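PDB 5IKY: oxalate biosynthetic component 1 from Burkholderia thailandensis, which is a bifunctional enzyme of quorum sensing-dependent oxalate production, combining a serine hydrolase activity with an additional lyase activity. Local coordinates for residues I349-F352 with I356-N359; L379-D384 with T430-T435; T395-D398 with V403-R406. All coordinates share one frame; numbering follows the deposited sequence.

Contacts 1 and 2 lie at the C-terminal ends of neighbouring parallel TIM-barrel strands, 346-351 and 375-380; contact 3 lies at the surface, on a hairpin and helix that follow strand 375-380. Contact 1 closes first; contact 2 then spans a long segment of chain, inside which contact 3 is nested. The centres of contacts 1 and 2 are about 11 Å apart, and Val357 CG2 packs on Thr435 CG2 at 3.7 Å. Contact 3 is centred about 11 Å from contact 2 and about 16 Å from contact 1. A salt bridge of 2.7 Å between Asp384 OD1 and Arg406 NE ties the loop after strand 375-380 to helix 403-415.

Contact 1: residues I349-F352 with I356-N359; sequences IEVF and IVEN
Val351 and Val357 make the closest apolar approach between residues 349-352 and 356-359, with Val351 CG1 and Val357 CG2 3.5 Å apart. The two side chains meet at a slant, each offering a single methyl. On Val351 this methyl lies anti to the backbone nitrogen (chi1 -177°), which carries it out from the strand toward the helix. Ile356 works differently, directing its branches at the strand backbone as much as at side chains. Its CG2 methyl settles against the end of the strand, 3.9 Å from Val351 CA, while also meeting Ile349 CG2 at 4.2 Å. The other branch turns to the residue after the strand, where Ile356 CG1 comes within 4.1 Å of Phe352 N.

The polar backbone atoms beside this packing bond to residues outside the segments. Glu350 O is 3.8 Å from Ile356 CG2 and accepts a hydrogen bond from Ser314 OG, so this carbonyl has its own polar partner. Ile356 N bonds to Asn353 OD1, fixing the first turn of the helix close to the strand end. Val351 is the centre of an inverse gamma turn, the bend with which the chain leaves the strand.

The contact folds a short helix back on the C-terminal end of a TIM-barrel strand, and all the residues that touch are buried. Ile349 turns toward the helix, and Val351 reaches it with CG1, whereas Glu350 points away, the nearest atom of its side chain about 4 Å from the magnesium ion held by His227 and Glu477. Strands 310-313 and 375-380 flank strand 346-351, and helix 418-442 packs against Val357.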
loop_
_atom_site.group_PDB
_atom_site.type_symbol
_atom_site.label_atom_id
_atom_site.label_comp_id
_atom_site.label_asym_id
_atom_site.label_seq_id
_atom_site.Cartn_x
_atom_site.Cartn_y
_atom_site.Cartn_z
ATOM N N ILE A 349 -23.133 -7.743 11.086
ATOM C CA ILE A 349 -24.577 -7.782 10.954
ATOM C C ILE A 349 -25.026 -6.891 9.811
ATOM O O ILE A 349 -24.929 -5.667 9.891
ATOM C CB ILE A 349 -25.277 -7.341 12.245
ATOM C CG1 ILE A 349 -24.531 -7.881 13.471
ATOM C CG2 ILE A 349 -26.732 -7.783 12.232
ATOM C CD1 ILE A 349 -24.444 -9.383 13.526
ATOM N N GLU A 350 -25.504 -7.510 8.739
ATOM C CA GLU A 350 -26.074 -6.755 7.636
ATOM C C GLU A 350 -27.509 -6.396 7.994
ATOM O O GLU A 350 -28.400 -7.244 7.960
ATOM C CB GLU A 350 -26.009 -7.555 6.336
ATOM C CG GLU A 350 -24.625 -8.108 6.027
ATOM C CD GLU A 350 -24.246 -7.965 4.566
ATOM O OE1 GLU A 350 -24.689 -8.799 3.748
ATOM O OE2 GLU A 350 -23.497 -7.019 4.235
ATOM N N VAL A 351 -27.722 -5.139 8.366
ATOM C CA VAL A 351 -29.033 -4.686 8.804
ATOM C C VAL A 351 -29.885 -4.251 7.614
ATOM O O VAL A 351 -29.863 -3.089 7.208
ATOM C CB VAL A 351 -28.908 -3.533 9.813
ATOM C CG1 VAL A 351 -30.276 -3.122 10.319
ATOM C CG2 VAL A 351 -28.017 -3.952 10.973
ATOM N N PHE A 352 -30.629 -5.198 7.053
ATOM C CA PHE A 352 -31.459 -4.928 5.886
ATOM C C PHE A 352 -32.805 -4.314 6.255
ATOM O O PHE A 352 -33.306 -3.438 5.549
ATOM C CB PHE A 352 -31.685 -6.211 5.086
ATOM C CG PHE A 352 -30.501 -6.635 4.267
ATOM C CD1 PHE A 352 -30.249 -6.049 3.036
ATOM C CD2 PHE A 352 -29.643 -7.623 4.719
ATOM C CE1 PHE A 352 -29.166 -6.435 2.278
ATOM C CE2 PHE A 352 -28.557 -8.015 3.960
ATOM C CZ PHE A 352 -28.318 -7.420 2.739
ATOM N N ILE A 356 -34.545 -7.423 11.327
ATOM C CA ILE A 356 -33.156 -7.724 11.666
ATOM C C ILE A 356 -32.753 -7.012 12.953
ATOM O O ILE A 356 -32.174 -7.619 13.856
ATOM C CB ILE A 356 -32.185 -7.313 10.541
ATOM C CG1 ILE A 356 -32.433 -8.138 9.278
ATOM C CG2 ILE A 356 -30.737 -7.466 11.001
ATOM C CD1 ILE A 356 -32.049 -9.585 9.415
ATOM N N VAL A 357 -33.061 -5.719 13.024
ATOM C CA VAL A 357 -32.788 -4.914 14.212
ATOM C C VAL A 357 -33.415 -5.539 15.450
ATOM O O VAL A 357 -32.757 -5.751 16.469
ATOM C CB VAL A 357 -33.333 -3.480 14.061
ATOM C CG1 VAL A 357 -33.005 -2.653 15.295
ATOM C CG2 VAL A 357 -32.789 -2.825 12.803
ATOM N N GLU A 358 -34.701 -5.839 15.333
ATOM C CA GLU A 358 -35.495 -6.348 16.439
ATOM C C GLU A 358 -35.034 -7.738 16.876
ATOM O O GLU A 358 -35.057 -8.065 18.065
ATOM C CB GLU A 358 -36.970 -6.346 16.035
ATOM C CG GLU A 358 -37.819 -7.447 16.613
ATOM C CD GLU A 358 -39.289 -7.256 16.288
ATOM O OE1 GLU A 358 -39.867 -8.117 15.591
ATOM O OE2 GLU A 358 -39.866 -6.240 16.729
ATOM N N ASN A 359 -34.593 -8.549 15.919
ATOM C CA ASN A 359 -34.034 -9.856 16.244
ATOM C C ASN A 359 -32.655 -9.724 16.880
ATOM O O ASN A 359 -32.277 -10.523 17.737
ATOM C CB ASN A 359 -33.952 -10.738 14.997
ATOM C CG ASN A 359 -35.310 -11.225 14.537
ATOM O OD1 ASN A 359 -36.270 -11.238 15.307
ATOM N ND2 ASN A 359 -35.398 -11.632 13.274
#

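Contact 2: residues L379-D384 with T430-T435; sequences LVAAVD and TQLRPT
Leu432 straddles the methyl of Ala381 with the fork of its side chain: Leu432 CD2 is 4.0 Å from Ala381 CB, and Leu432 CD1 is almost as near, at 4.1 Å from the same atom. Because both branches approach it about equally, the small alanine sits before the end of the leucine rather than beside one methyl. The leucine spans most of the gap between the backbones, whose CA atoms at Ala381 and Leu432 are 8.0 Å apart. One helical turn further on, Leu379 and Thr435 run past each other in opposite senses and touch by one methyl each, with Leu379 CD2 4.1 Å from Thr435 CG2. Thr435 meets the leucine with its carbon branch because CG2 stands anti to the backbone nitrogen, while OG1 lies beside that nitrogen (chi1 -68°).

These pairs join the end of strand 375-380 to helix 418-442, which leads on to strand 446-451, the next parallel strand of the TIM barrel. The contact is therefore internal to the crossover from strand 375-380 to 446-451, which also carries a hairpin and helix 403-415 ahead of helix 418-442. Leu379 and Ala381 turn toward the helix and Val380 away from it. The strand ends in an inverse gamma turn centred on Val380, closed by a weak hydrogen bond from Ala381 N to Leu379 O of 3.1 Å. On the other side of the contact, the helix is kinked near Pro434, where the nitrogens of Pro434 and Thr435 lack bonds to the preceding turn.

Leu379 also packs on Ile448, and Ala381 on Leu450, both from strand 446-451. Leu432 reaches Leu467, while Thr435 touches His354 in the first turn of helix 354-360.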
loop_
_atom_site.group_PDB
_atom_site.type_symbol
_atom_site.label_atom_id
_atom_site.label_comp_id
_atom_site.label_asym_id
_atom_site.label_seq_id
_atom_site.Cartn_x
_atom_site.Cartn_y
_atom_site.Cartn_z
ATOM N N LEU A 379 -25.511 -0.880 8.061
ATOM C CA LEU A 379 -26.842 -0.362 7.754
ATOM C C LEU A 379 -27.084 -0.298 6.253
ATOM O O LEU A 379 -26.544 0.566 5.562
ATOM C CB LEU A 379 -27.049 1.025 8.365
ATOM C CG LEU A 379 -27.051 1.135 9.889
ATOM C CD1 LEU A 379 -27.444 2.544 10.310
ATOM C CD2 LEU A 379 -27.977 0.100 10.511
ATOM N N VAL A 380 -27.900 -1.221 5.756
ATOM C CA VAL A 380 -28.281 -1.229 4.351
ATOM C C VAL A 380 -29.453 -0.280 4.136
ATOM O O VAL A 380 -30.607 -0.704 4.081
ATOM C CB VAL A 380 -28.659 -2.642 3.878
ATOM C CG1 VAL A 380 -28.722 -2.694 2.363
ATOM C CG2 VAL A 380 -27.653 -3.654 4.404
ATOM N N ALA A 381 -29.151 1.008 4.023
ATOM C CA ALA A 381 -30.186 2.036 3.967
ATOM C C ALA A 381 -30.634 2.333 2.539
ATOM O O ALA A 381 -29.886 2.115 1.588
ATOM C CB ALA A 381 -29.690 3.310 4.636
ATOM N N ALA A 382 -31.868 2.822 2.414
ATOM C CA ALA A 382 -32.456 3.227 1.137
ATOM C C ALA A 382 -32.627 2.061 0.162
ATOM O O ALA A 382 -32.748 2.269 -1.042
ATOM C CB ALA A 382 -31.623 4.337 0.496
ATOM N N VAL A 383 -32.644 0.841 0.688
ATOM C CA VAL A 383 -32.933 -0.343 -0.115
ATOM C C VAL A 383 -34.273 -0.937 0.308
ATOM O O VAL A 383 -34.409 -1.441 1.422
ATOM C CB VAL A 383 -31.827 -1.406 0.019
ATOM C CG1 VAL A 383 -32.245 -2.703 -0.663
ATOM C CG2 VAL A 383 -30.520 -0.884 -0.559
ATOM N N ASP A 384 -35.259 -0.874 -0.583
ATOM C CA ASP A 384 -36.625 -1.276 -0.251
ATOM C C ASP A 384 -36.734 -2.750 0.137
ATOM O O ASP A 384 -36.331 -3.637 -0.615
ATOM C CB ASP A 384 -37.564 -0.976 -1.419
ATOM C CG ASP A 384 -37.726 0.510 -1.667
ATOM O OD1 ASP A 384 -37.288 1.304 -0.808
ATOM O OD2 ASP A 384 -38.298 0.885 -2.712
ATOM N N THR A 430 -33.357 11.244 10.248
ATOM C CA THR A 430 -34.487 11.086 11.161
ATOM C C THR A 430 -35.051 9.667 11.109
ATOM O O THR A 430 -35.473 9.116 12.126
ATOM C CB THR A 430 -35.602 12.098 10.839
ATOM O OG1 THR A 430 -35.083 13.429 10.954
ATOM C CG2 THR A 430 -36.772 11.936 11.791
ATOM N N GLN A 431 -35.038 9.073 9.920
ATOM C CA GLN A 431 -35.533 7.714 9.731
ATOM C C GLN A 431 -34.571 6.662 10.283
ATOM O O GLN A 431 -34.996 5.611 10.764
ATOM C CB GLN A 431 -35.790 7.450 8.246
ATOM C CG GLN A 431 -37.029 8.134 7.701
ATOM C CD GLN A 431 -38.249 7.238 7.755
ATOM O OE1 GLN A 431 -38.176 6.050 7.433
ATOM N NE2 GLN A 431 -39.380 7.799 8.167
ATOM N N LEU A 432 -33.274 6.947 10.207
ATOM C CA LEU A 432 -32.256 5.984 10.612
ATOM C C LEU A 432 -31.910 6.085 12.094
ATOM O O LEU A 432 -31.506 5.096 12.711
ATOM C CB LEU A 432 -30.990 6.171 9.774
ATOM C CG LEU A 432 -31.073 5.726 8.312
ATOM C CD1 LEU A 432 -29.815 6.134 7.564
ATOM C CD2 LEU A 432 -31.289 4.224 8.217
ATOM N N ARG A 433 -32.069 7.280 12.658
ATOM C CA ARG A 433 -31.698 7.544 14.050
ATOM C C ARG A 433 -32.286 6.568 15.084
ATOM O O ARG A 433 -31.563 6.138 15.986
ATOM C CB ARG A 433 -32.080 8.979 14.427
ATOM C CG ARG A 433 -31.840 9.332 15.888
ATOM C CD ARG A 433 -31.001 10.591 16.012
ATOM N NE ARG A 433 -31.455 11.628 15.090
ATOM C CZ ARG A 433 -30.649 12.492 14.480
ATOM N NH1 ARG A 433 -29.339 12.447 14.692
ATOM N NH2 ARG A 433 -31.154 13.399 13.655
ATOM N N PRO A 434 -33.585 6.216 14.972
ATOM C CA PRO A 434 -34.099 5.255 15.959
ATOM C C PRO A 434 -33.395 3.904 15.884
ATOM O O PRO A 434 -33.155 3.283 16.919
ATOM C CB PRO A 434 -35.577 5.114 15.581
ATOM C CG PRO A 434 -35.903 6.376 14.867
ATOM C CD PRO A 434 -34.664 6.713 14.098
ATOM N N THR A 435 -33.067 3.464 14.673
ATOM C CA THR A 435 -32.360 2.201 14.486
ATOM C C THR A 435 -30.948 2.269 15.068
ATOM O O THR A 435 -30.521 1.360 15.784
ATOM C CB THR A 435 -32.285 1.814 12.998
ATOM O OG1 THR A 435 -33.599 1.493 12.524
ATOM C CG2 THR A 435 -31.366 0.610 12.798
#

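Contact 3: residues T395-D398 with V403-R406; sequences TSDD and VPTR
Asp397 OD2 accepts a hydrogen bond from Val403 N at 2.8 Å, with a nearly straight N-H...O angle of 167°. The donor comes in on the syn side of the carboxylate oxygen, 25° out of the carboxylate plane. The other oxygen, Asp397 OD1, bonds to Ser399 OG, so both oxygens are bonded, which restricts rotation of the group. The side chain extends toward the helix because CG lies anti to the backbone nitrogen of Asp397 (chi1 -172°).

Val403 also makes a van der Waals contact. Its CG2 methyl rests over the face of the carboxylate, on the same side as the donor nitrogen: Val403 CG2 is 3.5 Å from Asp397 OD1, equally far from OD2, and 3.6 Å from Asp397 CG. Pro404 borders the same group more loosely, with Pro404 CD 4.3 Å from Asp397 OD2.

Structurally, the bond links a two-stranded beta hairpin, formed by strands 386-388 and 395-397, to the first residue of helix 403-415. The hairpin follows barrel strand 375-380 in the chain and lies at the protein surface. A carboxylate bound to a backbone N-H at a helix N-terminus would be expected to interact favourably with the helix dipole, and the dipole may in turn favour its negative charge.

The helix start is further secured by a hydrogen bond between Thr405 OG1 and Asp402 OD1. Next to Asp397, Asp398 turns to a different part of the barrel, its OD2 bonding to Thr355 OG1 of helix 354-360, while Val403 also packs on Gln321.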
loop_
_atom_site.group_PDB
_atom_site.type_symbol
_atom_site.label_atom_id
_atom_site.label_comp_id
_atom_site.label_asym_id
_atom_site.label_seq_id
_atom_site.Cartn_x
_atom_site.Cartn_y
_atom_site.Cartn_z
ATOM N N THR A 395 -47.365 -8.826 2.168
ATOM C CA THR A 395 -46.110 -8.125 2.380
ATOM C C THR A 395 -46.345 -6.705 2.877
ATOM O O THR A 395 -47.360 -6.083 2.569
ATOM C CB THR A 395 -45.266 -8.078 1.097
ATOM O OG1 THR A 395 -45.989 -7.386 0.070
ATOM C CG2 THR A 395 -44.948 -9.486 0.622
ATOM N N SER A 396 -45.396 -6.206 3.657
ATOM C CA SER A 396 -45.439 -4.835 4.139
ATOM C C SER A 396 -44.033 -4.257 4.115
ATOM O O SER A 396 -43.054 -4.997 4.016
ATOM C CB SER A 396 -46.037 -4.767 5.548
ATOM O OG SER A 396 -45.427 -5.705 6.417
ATOM N N ASP A 397 -43.936 -2.936 4.201
ATOM C CA ASP A 397 -42.650 -2.258 4.125
ATOM C C ASP A 397 -41.869 -2.396 5.428
ATOM O O ASP A 397 -42.292 -1.896 6.470
ATOM C CB ASP A 397 -42.853 -0.782 3.781
ATOM C CG ASP A 397 -41.549 -0.067 3.487
ATOM O OD1 ASP A 397 -40.554 -0.750 3.162
ATOM O OD2 ASP A 397 -41.526 1.179 3.571
ATOM N N ASP A 398 -40.726 -3.073 5.360
ATOM C CA ASP A 398 -39.892 -3.284 6.537
ATOM C C ASP A 398 -38.568 -2.540 6.403
ATOM O O ASP A 398 -37.628 -2.786 7.158
ATOM C CB ASP A 398 -39.636 -4.779 6.753
ATOM C CG ASP A 398 -39.349 -5.119 8.205
ATOM O OD1 ASP A 398 -39.841 -4.392 9.095
ATOM O OD2 ASP A 398 -38.633 -6.112 8.457
ATOM N N VAL A 403 -40.399 3.355 2.184
ATOM C CA VAL A 403 -40.470 3.617 0.749
ATOM C C VAL A 403 -41.013 5.012 0.387
ATOM O O VAL A 403 -40.454 5.667 -0.494
ATOM C CB VAL A 403 -41.318 2.532 0.041
ATOM C CG1 VAL A 403 -41.495 2.857 -1.431
ATOM C CG2 VAL A 403 -40.673 1.163 0.218
ATOM N N PRO A 404 -42.091 5.477 1.055
ATOM C CA PRO A 404 -42.513 6.851 0.753
ATOM C C PRO A 404 -41.421 7.890 1.013
ATOM O O PRO A 404 -41.286 8.842 0.245
ATOM C CB PRO A 404 -43.700 7.068 1.697
ATOM C CG PRO A 404 -44.255 5.712 1.902
ATOM C CD PRO A 404 -43.064 4.798 1.935
ATOM N N THR A 405 -40.650 7.699 2.080
ATOM C CA THR A 405 -39.581 8.630 2.415
ATOM C C THR A 405 -38.419 8.508 1.431
ATOM O O THR A 405 -37.798 9.510 1.075
ATOM C CB THR A 405 -39.068 8.413 3.852
ATOM O OG1 THR A 405 -40.165 8.508 4.769
ATOM C CG2 THR A 405 -38.028 9.462 4.217
ATOM N N ARG A 406 -38.130 7.288 0.985
ATOM C CA ARG A 406 -37.069 7.088 0.003
ATOM C C ARG A 406 -37.407 7.786 -1.307
ATOM O O ARG A 406 -36.563 8.456 -1.902
ATOM C CB ARG A 406 -36.817 5.602 -0.264
ATOM C CG ARG A 406 -35.729 5.384 -1.319
ATOM C CD ARG A 406 -35.716 3.976 -1.890
ATOM N NE ARG A 406 -37.032 3.547 -2.357
ATOM C CZ ARG A 406 -37.597 3.953 -3.489
ATOM N NH1 ARG A 406 -36.973 4.816 -4.278
ATOM N NH2 ARG A 406 -38.794 3.501 -3.831
#